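Local coordinates for protein putative 2,5-diketo-D-gluconic acid reductase B (Sinorhizobium meliloti, PDB 3UP8) that probably reduces methylglyoxal and related carbonyl compounds with NADPH, as a TIM-barrel member of the aldo/keto reductase family, at residues Pro35-Gly40 / Leu59-Val64; Leu50-Gln55 / Ser249-Glu254; His63-Gln68 / Thr93-Val98; Leu125-Pro130 / Ile155-Phe160. All coordinates share one frame; numbering follows the deposited sequence.

Contact 1: Pro35-Gly40 / Leu59-Val64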
loop_
_atom_site.group_PDB
_atom_site.type_symbol
_atom_site.label_atom_id
_atom_site.label_comp_id
_atom_site.label_asym_id
_atom_site.label_seq_id
_atom_site.Cartn_x
_atom_site.Cartn_y
_atom_site.Cartn_z
ATOM N N PRO A 35 -2.486 -5.652 7.555
ATOM C CA PRO A 35 -3.563 -6.446 6.938
ATOM C C PRO A 35 -3.376 -6.548 5.414
ATOM O O PRO A 35 -3.123 -5.542 4.761
ATOM C CB PRO A 35 -4.839 -5.664 7.297
ATOM C CG PRO A 35 -4.477 -4.861 8.502
ATOM C CD PRO A 35 -3.014 -4.513 8.330
ATOM N N ALA A 36 -3.481 -7.761 4.868
ATOM C CA ALA A 36 -3.149 -8.026 3.451
ATOM C C ALA A 36 -3.934 -7.188 2.438
ATOM O O ALA A 36 -3.437 -6.914 1.344
ATOM C CB ALA A 36 -3.281 -9.516 3.129
ATOM N N LEU A 37 -5.152 -6.784 2.796
ATOM C CA LEU A 37 -5.939 -5.938 1.922
ATOM C C LEU A 37 -6.234 -4.626 2.627
ATOM O O LEU A 37 -6.715 -4.609 3.758
ATOM C CB LEU A 37 -7.243 -6.629 1.495
ATOM C CG LEU A 37 -8.292 -5.788 0.731
ATOM C CD1 LEU A 37 -7.798 -5.401 -0.662
ATOM C CD2 LEU A 37 -9.590 -6.583 0.637
ATOM N N GLY A 38 -5.933 -3.534 1.941
ATOM C CA GLY A 38 -6.124 -2.210 2.474
ATOM C C GLY A 38 -6.995 -1.381 1.565
ATOM O O GLY A 38 -7.096 -1.646 0.365
ATOM N N PHE A 39 -7.648 -0.393 2.176
ATOM C CA PHE A 39 -8.419 0.627 1.498
ATOM C C PHE A 39 -7.488 1.782 1.138
ATOM O O PHE A 39 -7.075 2.558 2.012
ATOM C CB PHE A 39 -9.520 1.130 2.447
ATOM C CG PHE A 39 -10.569 1.974 1.769
ATOM C CD1 PHE A 39 -11.698 1.386 1.220
ATOM C CD2 PHE A 39 -10.432 3.355 1.699
ATOM C CE1 PHE A 39 -12.676 2.160 0.598
ATOM C CE2 PHE A 39 -11.400 4.141 1.084
ATOM C CZ PHE A 39 -12.529 3.541 0.531
ATOM N N GLY A 40 -7.163 1.901 -0.145
ATOM C CA GLY A 40 -6.273 2.953 -0.616
ATOM C C GLY A 40 -7.067 4.181 -1.011
ATOM O O GLY A 40 -8.057 4.072 -1.743
ATOM N N LEU A 59 -18.057 -3.072 6.464
ATOM C CA LEU A 59 -17.870 -4.336 5.757
ATOM C C LEU A 59 -16.724 -5.173 6.339
ATOM O O LEU A 59 -16.740 -6.401 6.250
ATOM C CB LEU A 59 -17.677 -4.086 4.248
ATOM C CG LEU A 59 -17.247 -5.237 3.322
ATOM C CD1 LEU A 59 -18.369 -6.261 3.104
ATOM C CD2 LEU A 59 -16.748 -4.704 1.996
ATOM N N GLY A 60 -15.737 -4.520 6.950
ATOM C CA GLY A 60 -14.635 -5.266 7.565
ATOM C C GLY A 60 -13.208 -4.847 7.222
ATOM O O GLY A 60 -12.270 -5.456 7.720
ATOM N N PHE A 61 -13.037 -3.833 6.372
ATOM C CA PHE A 61 -11.696 -3.277 6.101
ATOM C C PHE A 61 -11.106 -2.748 7.392
ATOM O O PHE A 61 -11.798 -2.071 8.151
ATOM C CB PHE A 61 -11.762 -2.112 5.114
ATOM C CG PHE A 61 -11.645 -2.515 3.684
ATOM C CD1 PHE A 61 -10.404 -2.499 3.044
ATOM C CD2 PHE A 61 -12.772 -2.900 2.965
ATOM C CE1 PHE A 61 -10.295 -2.872 1.698
ATOM C CE2 PHE A 61 -12.671 -3.275 1.631
ATOM C CZ PHE A 61 -11.438 -3.262 0.996
ATOM N N ARG A 62 -9.834 -3.064 7.640
ATOM C CA ARG A 62 -9.153 -2.597 8.853
ATOM C C ARG A 62 -7.786 -1.972 8.562
ATOM O O ARG A 62 -6.976 -1.781 9.470
ATOM C CB ARG A 62 -8.988 -3.746 9.843
ATOM C CG ARG A 62 -10.285 -4.265 10.459
ATOM C CD ARG A 62 -10.959 -3.217 11.356
ATOM N NE ARG A 62 -12.182 -3.747 11.948
ATOM C CZ ARG A 62 -13.389 -3.666 11.395
ATOM N NH1 ARG A 62 -13.555 -3.066 10.231
ATOM N NH2 ARG A 62 -14.437 -4.199 12.013
ATOM N N HIS A 63 -7.527 -1.682 7.295
ATOM C CA HIS A 63 -6.279 -1.089 6.864
ATOM C C HIS A 63 -6.697 0.047 5.953
ATOM O O HIS A 63 -7.431 -0.154 4.998
ATOM C CB HIS A 63 -5.425 -2.166 6.156
ATOM C CG HIS A 63 -4.219 -1.646 5.439
ATOM N ND1 HIS A 63 -3.422 -2.461 4.658
ATOM C CD2 HIS A 63 -3.681 -0.406 5.357
ATOM C CE1 HIS A 63 -2.451 -1.743 4.126
ATOM N NE2 HIS A 63 -2.578 -0.497 4.542
ATOM N N VAL A 64 -6.295 1.264 6.301
ATOM C CA VAL A 64 -6.612 2.435 5.493
ATOM C C VAL A 64 -5.311 3.153 5.139
ATOM O O VAL A 64 -4.485 3.394 6.016
ATOM C CB VAL A 64 -7.550 3.427 6.227
ATOM C CG1 VAL A 64 -7.853 4.615 5.324
ATOM C CG2 VAL A 64 -8.867 2.731 6.652
HETATM O O HOH W 1 -8.205 -4.654 6.082
#

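Contact 2: Leu50-Gln55 / Ser249-Glu254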
loop_
_atom_site.group_PDB
_atom_site.type_symbol
_atom_site.label_atom_id
_atom_site.label_comp_id
_atom_site.label_asym_id
_atom_site.label_seq_id
_atom_site.Cartn_x
_atom_site.Cartn_y
_atom_site.Cartn_z
ATOM N N LEU A 50 -15.455 10.179 2.282
ATOM C CA LEU A 50 -16.487 10.352 3.312
ATOM C C LEU A 50 -17.716 9.469 3.079
ATOM O O LEU A 50 -18.380 9.061 4.031
ATOM C CB LEU A 50 -16.946 11.806 3.400
ATOM C CG LEU A 50 -16.081 12.870 4.054
ATOM C CD1 LEU A 50 -16.796 14.208 3.919
ATOM C CD2 LEU A 50 -15.797 12.547 5.507
ATOM N N ARG A 51 -18.014 9.195 1.813
ATOM C CA ARG A 51 -19.123 8.332 1.442
ATOM C C ARG A 51 -18.773 6.851 1.612
ATOM O O ARG A 51 -19.521 6.100 2.250
ATOM C CB ARG A 51 -19.536 8.608 -0.006
ATOM C CG ARG A 51 -20.920 8.062 -0.397
ATOM C CD ARG A 51 -21.021 7.866 -1.908
ATOM N NE ARG A 51 -20.446 9.001 -2.635
ATOM C CZ ARG A 51 -19.722 8.901 -3.750
ATOM N NH1 ARG A 51 -19.474 7.711 -4.288
ATOM N NH2 ARG A 51 -19.237 9.999 -4.323
ATOM N N ILE A 52 -17.633 6.434 1.066
ATOM C CA ILE A 52 -17.341 5.005 0.916
ATOM C C ILE A 52 -16.560 4.383 2.077
ATOM O O ILE A 52 -16.845 3.249 2.474
ATOM C CB ILE A 52 -16.647 4.727 -0.438
ATOM C CG1 ILE A 52 -17.575 5.132 -1.583
ATOM C CG2 ILE A 52 -16.281 3.260 -0.587
ATOM C CD1 ILE A 52 -16.929 6.080 -2.558
ATOM N N LEU A 53 -15.587 5.112 2.629
ATOM C CA LEU A 53 -14.795 4.569 3.743
ATOM C C LEU A 53 -15.626 4.060 4.941
ATOM O O LEU A 53 -15.328 2.988 5.465
ATOM C CB LEU A 53 -13.675 5.532 4.181
ATOM C CG LEU A 53 -12.669 5.048 5.239
ATOM C CD1 LEU A 53 -12.124 3.662 4.905
ATOM C CD2 LEU A 53 -11.527 6.051 5.381
ATOM N N PRO A 54 -16.680 4.799 5.361
ATOM C CA PRO A 54 -17.521 4.253 6.451
ATOM C C PRO A 54 -18.088 2.867 6.126
ATOM O O PRO A 54 -18.099 1.982 6.978
ATOM C CB PRO A 54 -18.657 5.285 6.564
ATOM C CG PRO A 54 -18.005 6.567 6.138
ATOM C CD PRO A 54 -17.094 6.168 4.999
ATOM N N GLN A 55 -18.535 2.686 4.888
ATOM C CA GLN A 55 -19.037 1.397 4.438
ATOM C C GLN A 55 -17.932 0.343 4.418
ATOM O O GLN A 55 -18.140 -0.781 4.871
ATOM C CB GLN A 55 -19.647 1.526 3.055
ATOM C CG GLN A 55 -20.752 2.564 2.958
ATOM C CD GLN A 55 -21.377 2.563 1.586
ATOM O OE1 GLN A 55 -21.342 3.570 0.869
ATOM N NE2 GLN A 55 -21.928 1.412 1.191
ATOM N N SER A 249 -6.730 -1.369 -2.528
ATOM C CA SER A 249 -7.749 -1.245 -3.557
ATOM C C SER A 249 -8.400 0.123 -3.507
ATOM O O SER A 249 -8.514 0.729 -2.437
ATOM C CB SER A 249 -8.796 -2.349 -3.454
ATOM O OG SER A 249 -9.282 -2.470 -2.128
ATOM N N LYS A 250 -8.780 0.608 -4.682
ATOM C CA LYS A 250 -9.570 1.814 -4.808
ATOM C C LYS A 250 -10.988 1.397 -5.203
ATOM O O LYS A 250 -11.230 0.841 -6.283
ATOM C CB LYS A 250 -8.936 2.772 -5.820
ATOM C CG LYS A 250 -9.639 4.130 -5.942
ATOM C CD LYS A 250 -10.536 4.159 -7.166
ATOM C CE LYS A 250 -11.095 5.540 -7.416
ATOM N NZ LYS A 250 -11.813 5.573 -8.715
ATOM N N THR A 251 -11.911 1.637 -4.285
ATOM C CA THR A 251 -13.303 1.279 -4.471
ATOM C C THR A 251 -14.119 2.557 -4.310
ATOM O O THR A 251 -14.370 3.000 -3.192
ATOM C CB THR A 251 -13.742 0.233 -3.424
ATOM O OG1 THR A 251 -13.521 0.763 -2.114
ATOM C CG2 THR A 251 -12.929 -1.062 -3.561
ATOM N N ALA A 252 -14.498 3.157 -5.434
ATOM C CA ALA A 252 -15.270 4.403 -5.438
ATOM C C ALA A 252 -16.788 4.184 -5.386
ATOM O O ALA A 252 -17.550 5.151 -5.374
ATOM C CB ALA A 252 -14.892 5.262 -6.649
ATOM N N THR A 253 -17.221 2.922 -5.358
ATOM C CA THR A 253 -18.648 2.571 -5.266
ATOM C C THR A 253 -18.839 1.384 -4.330
ATOM O O THR A 253 -17.928 0.571 -4.166
ATOM C CB THR A 253 -19.254 2.164 -6.636
ATOM O OG1 THR A 253 -18.642 0.951 -7.094
ATOM C CG2 THR A 253 -19.085 3.259 -7.693
ATOM N N GLU A 254 -20.034 1.265 -3.756
ATOM C CA GLU A 254 -20.375 0.148 -2.868
ATOM C C GLU A 254 -20.210 -1.223 -3.530
ATOM O O GLU A 254 -19.883 -2.202 -2.857
ATOM C CB GLU A 254 -21.813 0.278 -2.364
ATOM C CG GLU A 254 -22.233 1.698 -1.996
ATOM C CD GLU A 254 -23.703 1.805 -1.598
ATOM O OE1 GLU A 254 -24.491 0.867 -1.881
ATOM O OE2 GLU A 254 -24.071 2.839 -0.998
#

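Contact 3: His63-Gln68 / Thr93-Val98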
loop_
_atom_site.group_PDB
_atom_site.type_symbol
_atom_site.label_atom_id
_atom_site.label_comp_id
_atom_site.label_asym_id
_atom_site.label_seq_id
_atom_site.Cartn_x
_atom_site.Cartn_y
_atom_site.Cartn_z
ATOM N N HIS A 63 -7.527 -1.682 7.295
ATOM C CA HIS A 63 -6.279 -1.089 6.864
ATOM C C HIS A 63 -6.697 0.047 5.953
ATOM O O HIS A 63 -7.431 -0.154 4.998
ATOM C CB HIS A 63 -5.425 -2.166 6.156
ATOM C CG HIS A 63 -4.219 -1.646 5.439
ATOM N ND1 HIS A 63 -3.422 -2.461 4.658
ATOM C CD2 HIS A 63 -3.681 -0.406 5.357
ATOM C CE1 HIS A 63 -2.451 -1.743 4.126
ATOM N NE2 HIS A 63 -2.578 -0.497 4.542
ATOM N N VAL A 64 -6.295 1.264 6.301
ATOM C CA VAL A 64 -6.612 2.435 5.493
ATOM C C VAL A 64 -5.311 3.153 5.139
ATOM O O VAL A 64 -4.485 3.394 6.016
ATOM C CB VAL A 64 -7.550 3.427 6.227
ATOM C CG1 VAL A 64 -7.853 4.615 5.324
ATOM C CG2 VAL A 64 -8.867 2.731 6.652
ATOM N N ASP A 65 -5.153 3.461 3.854
ATOM C CA ASP A 65 -3.935 4.071 3.323
ATOM C C ASP A 65 -4.184 5.434 2.687
ATOM O O ASP A 65 -5.010 5.573 1.770
ATOM C CB ASP A 65 -3.275 3.129 2.316
ATOM C CG ASP A 65 -1.982 3.686 1.760
ATOM O OD1 ASP A 65 -2.048 4.544 0.841
ATOM O OD2 ASP A 65 -0.908 3.250 2.237
ATOM N N THR A 66 -3.444 6.439 3.154
ATOM C CA THR A 66 -3.562 7.806 2.634
ATOM C C THR A 66 -2.162 8.452 2.517
ATOM O O THR A 66 -1.148 7.755 2.659
ATOM C CB THR A 66 -4.573 8.632 3.492
ATOM O OG1 THR A 66 -4.839 9.902 2.879
ATOM C CG2 THR A 66 -4.058 8.822 4.931
ATOM N N ALA A 67 -2.108 9.748 2.205
ATOM C CA ALA A 67 -0.845 10.461 1.983
ATOM C C ALA A 67 -1.093 11.944 2.146
ATOM O O ALA A 67 -2.193 12.413 1.897
ATOM C CB ALA A 67 -0.305 10.188 0.585
ATOM N N GLN A 68 -0.069 12.684 2.541
ATOM C CA GLN A 68 -0.175 14.140 2.616
ATOM C C GLN A 68 -0.623 14.736 1.281
ATOM O O GLN A 68 -1.538 15.566 1.249
ATOM C CB GLN A 68 1.154 14.748 3.060
ATOM C CG GLN A 68 1.445 14.498 4.521
ATOM C CD GLN A 68 2.872 14.854 4.941
ATOM O OE1 GLN A 68 3.708 15.250 4.128
ATOM N NE2 GLN A 68 3.132 14.734 6.231
ATOM N N THR A 93 -2.089 4.246 7.581
ATOM C CA THR A 93 -0.845 4.634 6.940
ATOM C C THR A 93 -0.974 6.011 6.317
ATOM O O THR A 93 -1.966 6.281 5.642
ATOM C CB THR A 93 -0.541 3.650 5.798
ATOM O OG1 THR A 93 -0.404 2.341 6.353
ATOM C CG2 THR A 93 0.740 4.044 5.013
ATOM N N THR A 94 0.009 6.880 6.544
ATOM C CA THR A 94 0.153 8.065 5.684
ATOM C C THR A 94 1.581 8.179 5.151
ATOM O O THR A 94 2.440 7.342 5.460
ATOM C CB THR A 94 -0.408 9.384 6.326
ATOM O OG1 THR A 94 -0.554 10.386 5.307
ATOM C CG2 THR A 94 0.486 9.901 7.476
ATOM N N LYS A 95 1.817 9.185 4.314
ATOM C CA LYS A 95 3.088 9.326 3.612
ATOM C C LYS A 95 3.533 10.780 3.648
ATOM O O LYS A 95 2.735 11.693 3.423
ATOM C CB LYS A 95 2.943 8.881 2.148
ATOM C CG LYS A 95 2.264 7.517 1.968
ATOM C CD LYS A 95 2.211 7.088 0.504
ATOM C CE LYS A 95 1.325 5.860 0.301
ATOM N NZ LYS A 95 -0.155 6.147 0.427
ATOM N N VAL A 96 4.815 10.984 3.926
ATOM C CA VAL A 96 5.415 12.321 3.863
ATOM C C VAL A 96 5.715 12.723 2.418
ATOM O O VAL A 96 6.430 12.020 1.707
ATOM C CB VAL A 96 6.700 12.383 4.709
ATOM C CG1 VAL A 96 7.300 13.777 4.685
ATOM C CG2 VAL A 96 6.400 11.932 6.117
ATOM N N TRP A 97 5.142 13.849 2.001
ATOM C CA TRP A 97 5.337 14.390 0.665
ATOM C C TRP A 97 6.738 14.978 0.560
ATOM O O TRP A 97 7.288 15.501 1.538
ATOM C CB TRP A 97 4.293 15.472 0.352
ATOM C CG TRP A 97 4.409 16.022 -1.062
ATOM C CD1 TRP A 97 4.583 17.329 -1.423
ATOM C CD2 TRP A 97 4.384 15.267 -2.277
ATOM N NE1 TRP A 97 4.655 17.434 -2.792
ATOM C CE2 TRP A 97 4.542 16.183 -3.340
ATOM C CE3 TRP A 97 4.239 13.899 -2.572
ATOM C CZ2 TRP A 97 4.557 15.781 -4.680
ATOM C CZ3 TRP A 97 4.250 13.496 -3.913
ATOM C CH2 TRP A 97 4.409 14.436 -4.946
ATOM N N VAL A 98 7.315 14.878 -0.632
ATOM C CA VAL A 98 8.713 15.251 -0.849
ATOM C C VAL A 98 9.012 16.725 -0.502
ATOM O O VAL A 98 10.140 17.045 -0.181
ATOM C CB VAL A 98 9.179 14.937 -2.297
ATOM C CG1 VAL A 98 8.989 13.435 -2.633
ATOM C CG2 VAL A 98 8.457 15.805 -3.327
HETATM O O HOH W 2 -0.420 1.058 3.755
#

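Contact 4: Leu125-Pro130 / Ile155-Phe160. With ACT (acetate ion), chain C.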
loop_
_atom_site.group_PDB
_atom_site.type_symbol
_atom_site.label_atom_id
_atom_site.label_comp_id
_atom_site.label_asym_id
_atom_site.label_seq_id
_atom_site.Cartn_x
_atom_site.Cartn_y
_atom_site.Cartn_z
ATOM N N LEU A 125 4.252 5.180 8.577
ATOM C CA LEU A 125 4.602 6.413 7.879
ATOM C C LEU A 125 5.653 6.098 6.833
ATOM O O LEU A 125 6.683 5.494 7.145
ATOM C CB LEU A 125 5.123 7.484 8.845
ATOM C CG LEU A 125 5.442 8.862 8.252
ATOM C CD1 LEU A 125 4.156 9.557 7.794
ATOM C CD2 LEU A 125 6.200 9.762 9.238
ATOM N N LEU A 126 5.375 6.496 5.595
ATOM C CA LEU A 126 6.282 6.222 4.481
ATOM C C LEU A 126 6.862 7.506 3.920
ATOM O O LEU A 126 6.242 8.571 3.954
ATOM C CB LEU A 126 5.548 5.473 3.359
ATOM C CG LEU A 126 4.654 4.277 3.700
ATOM C CD1 LEU A 126 4.038 3.715 2.419
ATOM C CD2 LEU A 126 5.427 3.180 4.431
ATOM N N LEU A 127 8.071 7.389 3.401
ATOM C CA LEU A 127 8.601 8.365 2.476
ATOM C C LEU A 127 7.938 8.050 1.143
ATOM O O LEU A 127 8.051 6.922 0.625
ATOM C CB LEU A 127 10.138 8.244 2.375
ATOM C CG LEU A 127 10.894 8.300 3.710
ATOM C CD1 LEU A 127 12.384 7.962 3.543
ATOM C CD2 LEU A 127 10.715 9.675 4.406
ATOM N N HIS A 128 7.257 9.048 0.587
ATOM C CA HIS A 128 6.392 8.822 -0.578
ATOM C C HIS A 128 7.161 8.497 -1.861
ATOM O O HIS A 128 6.766 7.613 -2.616
ATOM C CB HIS A 128 5.456 10.029 -0.785
ATOM C CG HIS A 128 4.180 9.693 -1.488
ATOM N ND1 HIS A 128 3.020 10.417 -1.309
ATOM C CD2 HIS A 128 3.873 8.702 -2.364
ATOM C CE1 HIS A 128 2.058 9.895 -2.049
ATOM N NE2 HIS A 128 2.545 8.850 -2.693
ATOM N N TRP A 129 8.269 9.204 -2.088
ATOM C CA TRP A 129 9.097 9.025 -3.270
ATOM C C TRP A 129 10.558 9.177 -2.869
ATOM O O TRP A 129 10.852 9.930 -1.945
ATOM C CB TRP A 129 8.743 10.055 -4.351
ATOM C CG TRP A 129 7.430 9.766 -5.014
ATOM C CD1 TRP A 129 6.210 10.224 -4.637
ATOM C CD2 TRP A 129 7.211 8.919 -6.148
ATOM N NE1 TRP A 129 5.235 9.722 -5.468
ATOM C CE2 TRP A 129 5.828 8.910 -6.398
ATOM C CE3 TRP A 129 8.057 8.166 -6.977
ATOM C CZ2 TRP A 129 5.263 8.181 -7.445
ATOM C CZ3 TRP A 129 7.490 7.439 -8.024
ATOM C CH2 TRP A 129 6.104 7.444 -8.232
ATOM N N PRO A 130 11.478 8.476 -3.567
ATOM C CA PRO A 130 12.924 8.565 -3.267
ATOM C C PRO A 130 13.624 9.825 -3.784
ATOM O O PRO A 130 14.603 10.275 -3.168
ATOM C CB PRO A 130 13.503 7.336 -3.971
ATOM C CG PRO A 130 12.585 7.124 -5.130
ATOM C CD PRO A 130 11.200 7.453 -4.594
ATOM N N ILE A 155 7.751 2.385 10.364
ATOM C CA ILE A 155 8.206 3.275 9.299
ATOM C C ILE A 155 8.462 2.487 8.000
ATOM O O ILE A 155 8.770 1.297 8.040
ATOM C CB ILE A 155 9.468 4.084 9.718
ATOM C CG1 ILE A 155 10.627 3.160 10.157
ATOM C CG2 ILE A 155 9.125 5.087 10.830
ATOM C CD1 ILE A 155 11.979 3.886 10.209
ATOM N N GLY A 156 8.333 3.154 6.862
ATOM C CA GLY A 156 8.621 2.521 5.589
ATOM C C GLY A 156 8.911 3.471 4.457
ATOM O O GLY A 156 9.099 4.689 4.665
ATOM N N ILE A 157 8.941 2.903 3.250
ATOM C CA ILE A 157 9.310 3.629 2.044
ATOM C C ILE A 157 8.336 3.367 0.912
ATOM O O ILE A 157 7.510 2.464 0.986
ATOM C CB ILE A 157 10.755 3.279 1.608
ATOM C CG1 ILE A 157 10.878 1.754 1.389
ATOM C CG2 ILE A 157 11.747 3.817 2.662
ATOM C CD1 ILE A 157 12.281 1.239 1.111
ATOM N N SER A 158 8.426 4.165 -0.145
ATOM C CA SER A 158 7.522 4.005 -1.267
ATOM C C SER A 158 8.249 4.397 -2.529
ATOM O O SER A 158 8.903 5.448 -2.578
ATOM C CB SER A 158 6.233 4.828 -1.057
ATOM O OG SER A 158 5.240 4.540 -2.047
ATOM N N ASN A 159 8.138 3.532 -3.542
ATOM C CA ASN A 159 8.705 3.741 -4.866
ATOM C C ASN A 159 10.227 3.747 -4.872
ATOM O O ASN A 159 10.847 4.377 -5.736
ATOM C CB ASN A 159 8.157 5.029 -5.487
ATOM C CG ASN A 159 6.644 5.046 -5.527
ATOM O OD1 ASN A 159 6.033 4.237 -6.222
ATOM N ND2 ASN A 159 6.029 5.950 -4.763
ATOM N N PHE A 160 10.818 3.052 -3.905
ATOM C CA PHE A 160 12.266 2.929 -3.838
ATOM C C PHE A 160 12.696 1.749 -4.716
ATOM O O PHE A 160 12.028 0.703 -4.738
ATOM C CB PHE A 160 12.706 2.662 -2.395
ATOM C CG PHE A 160 12.778 3.895 -1.524
ATOM C CD1 PHE A 160 13.814 4.043 -0.596
ATOM C CD2 PHE A 160 11.819 4.900 -1.615
ATOM C CE1 PHE A 160 13.884 5.180 0.225
ATOM C CE2 PHE A 160 11.889 6.041 -0.810
ATOM C CZ PHE A 160 12.916 6.185 0.112
HETATM C C ACT C . 0.658 7.013 -5.100
HETATM O O ACT C . 0.065 6.253 -4.304
HETATM O OXT ACT C . 0.817 8.174 -4.707
HETATM C CH3 ACT C . 1.156 6.578 -6.443
#

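Contact 1: Pro35-Gly40 / Leu59-Val64
The rings of Phe39 and Phe61 meet edge-to-face, with the edge of Phe39 turned to the face of Phe61. The planes stand at 85° and the centroids are 5.8 Å apart. The rim of the Phe61 ring meets the backbone of strand 37-40, with CE1 3.6 Å from Gly38 C. Leu37 packs on the same ring through CG and CD2. The His63 ring lies over Gly38, whose CA sits above the ring face in a CH-pi contact. Gly38 has no side chain, which lets the ring come this close. CG of His63 is anti to the backbone N (chi1 169°), which carries the ring toward strand 37-40. There ND1 donates to Pro35 O at 3.1 Å, and Pro35 CG rests 3.7 Å from His63 CB. With an alanine in place of His63, Pro35 O would probably lose this donor and a gap would open over Gly38. Phe39 N donates to His63 O at 2.8 Å, in the parallel pairing of the first two barrel strands. One water bridges Leu37 O and Arg62 N. Apolar packing surrounds both Phe61 and His63. At His63 a polar bond is added: ND1 ties the backbone at Pro35, just before strand 37-40, to the barrel wall.

Contact 2: Leu50-Gln55 / Ser249-Glu254
Ile52 on helix 46-59 packs against the loop that follows strand 245-249, mainly against the backbone at Thr251 and Ala252. This is a side-chain-to-backbone contact on the outside of the barrel. It joins the helix after the first barrel strand to the connection between the last strand and helix 254-261. It lies away from the predicted catalytic residues.

Ile52 carries the buried part. Its two branches reach neighbouring carbonyl groups. CG2 is 3.2 Å from Thr251 O. CD1 is modelled only 3.0 Å from Ala252 O, a tight approach that leaves the exact position of this methyl doubtful. CG1 is anti to the carbonyl carbon (chi1 -61°), and CG2 is anti to the backbone N, which spreads the branches along the loop. CG2 also comes within 4.0 Å of Thr251 OG1. Phe39 of strand 37-40 touches both Ile52 and Thr251 from the barrel side.

Arg51 reaches the same loop from the more exposed side. The edge of its guanidinium group faces Ala252 O, with NH1 at 3.4 Å. Farther along the helix, Gln55 crosses Glu254. The amide and carboxylate planes are nearly perpendicular, at 88°. The nearest approach is Gln55 NE2 to Glu254 CG, 3.2 Å.

Thr253 is the N-cap residue of helix 254-261, and its OG1 makes a weak bond to Arg256 N. The contact therefore rests on van der Waals contact of the Ile52 branches with backbone carbonyl groups, while the polar side chains of Arg51, Gln55 and Glu254 gather at its exposed rim.

Contact 3: His63-Gln68 / Thr93-Val98
Lys95 NZ forms a salt bridge with Asp65 OD1 at 2.5 Å, approaching the syn side of the carboxylate. The same ammonium donates to Thr66 O at 2.9 Å, from above the carbonyl plane. Tyr70 OH is a third partner. The lysine chain is extended until it bends at its last torsion (chi4 73°), which turns NZ back over strand 63-65. Replacing Lys95 by a methionine is likely to leave the Asp65 carboxylate without its salt-bridge mate and Tyr70 OH without this partner.

Asp65 OD2 accepts from a water at 2.7 Å. That water also bonds to His63 NE2, in the ring plane, and to Thr93 OG1. Between the parallel strands, Thr93 N donates to Val64 O, and Thr66 N to Thr93 O. Beyond them Gln68 N donates to Lys95 O at 3.1 Å. The Gln68 amide oxygen takes Trp97 N at 2.9 Å, with the donor above its plane. OE1 also binds Asn100.

Packing is lighter. Ala67 CB lies 3.8 Å from Lys95 CB. The Thr66 and Thr94 side chains run side by side, with hydroxyls bonded to Asn72 and Glu73, respectively.

Tyr70 is the predicted proton donor, and Lys95 is predicted to lower its pKa. This is consistent with the Asp-Tyr-Lys-His tetrad of aldo/keto reductases: Asp65, Lys95 and Tyr70 meet here and His128 lies close by. The Asp65 salt bridge is likely to hold the lysine in place.

Contact 4: Leu125-Pro130 / Ile155-Phe160
Asn159 and Trp129 stack across the contact, with the amide of Asn159 flat over one face of the indole. Their planes are 13° apart, and ND2 lies 3.4 Å from Trp129 CE2. The same amide makes the one clear side-chain hydrogen bond between the segments: ND2 donates to His128 O at 2.8 Å, almost in line with the carbonyl bond. On its other side OD1 binds Tyr206. The amide is thus fixed in rotation by bonds at both ends and by the indole.

The backbone bonds are those of parallel strands. Gly156 N donates to Leu125 O, and Leu127 N to Gly156 O. Gly156 sits tightly under Leu126, its CA 3.5 Å from CD2, and a side chain there would clash.

Among the apolar contacts, Pro130 CB lies over one face of the Phe160 ring, 4.0 Å from the centroid. Ile157 CB covers the opposite face. Leu127 CD1 approaches Phe160 CZ at 3.9 Å.

His128 NE2 donates to acetate OXT at 2.7 Å. Tyr70 OH is also hydrogen-bonded to this acetate, which probably came from the crystallisation liquor. His128 is predicted to bind substrate. Strands ending in such loops at the C-terminal mouth of the barrel are typical of the TIM-barrel active site.

Contacts 1, 3 and 4 lie on one closed parallel barrel, while contact 2 lies mostly on its outside, starting from the end of strand 245-249. Contacts 1 and 3 share His63 and Val64 on strand 63-65, and their centres are about 14 Å apart. Contact 2 meets contact 1 where strand 245-249 closes the barrel against strand 37-40: Gly40 N is 2.9 Å from Ser249 O. Contacts 3 and 4 are closer, with centres about 9 Å apart; their strands 91-96 and 122-127 are neighbours in the sheet. Ala67 CB is 3.6 Å from His128 CE1. Together they bring Lys95 and His128 around Tyr70 and the acetate. Contact 2 is about 24 Å from contact 4, centre to centre.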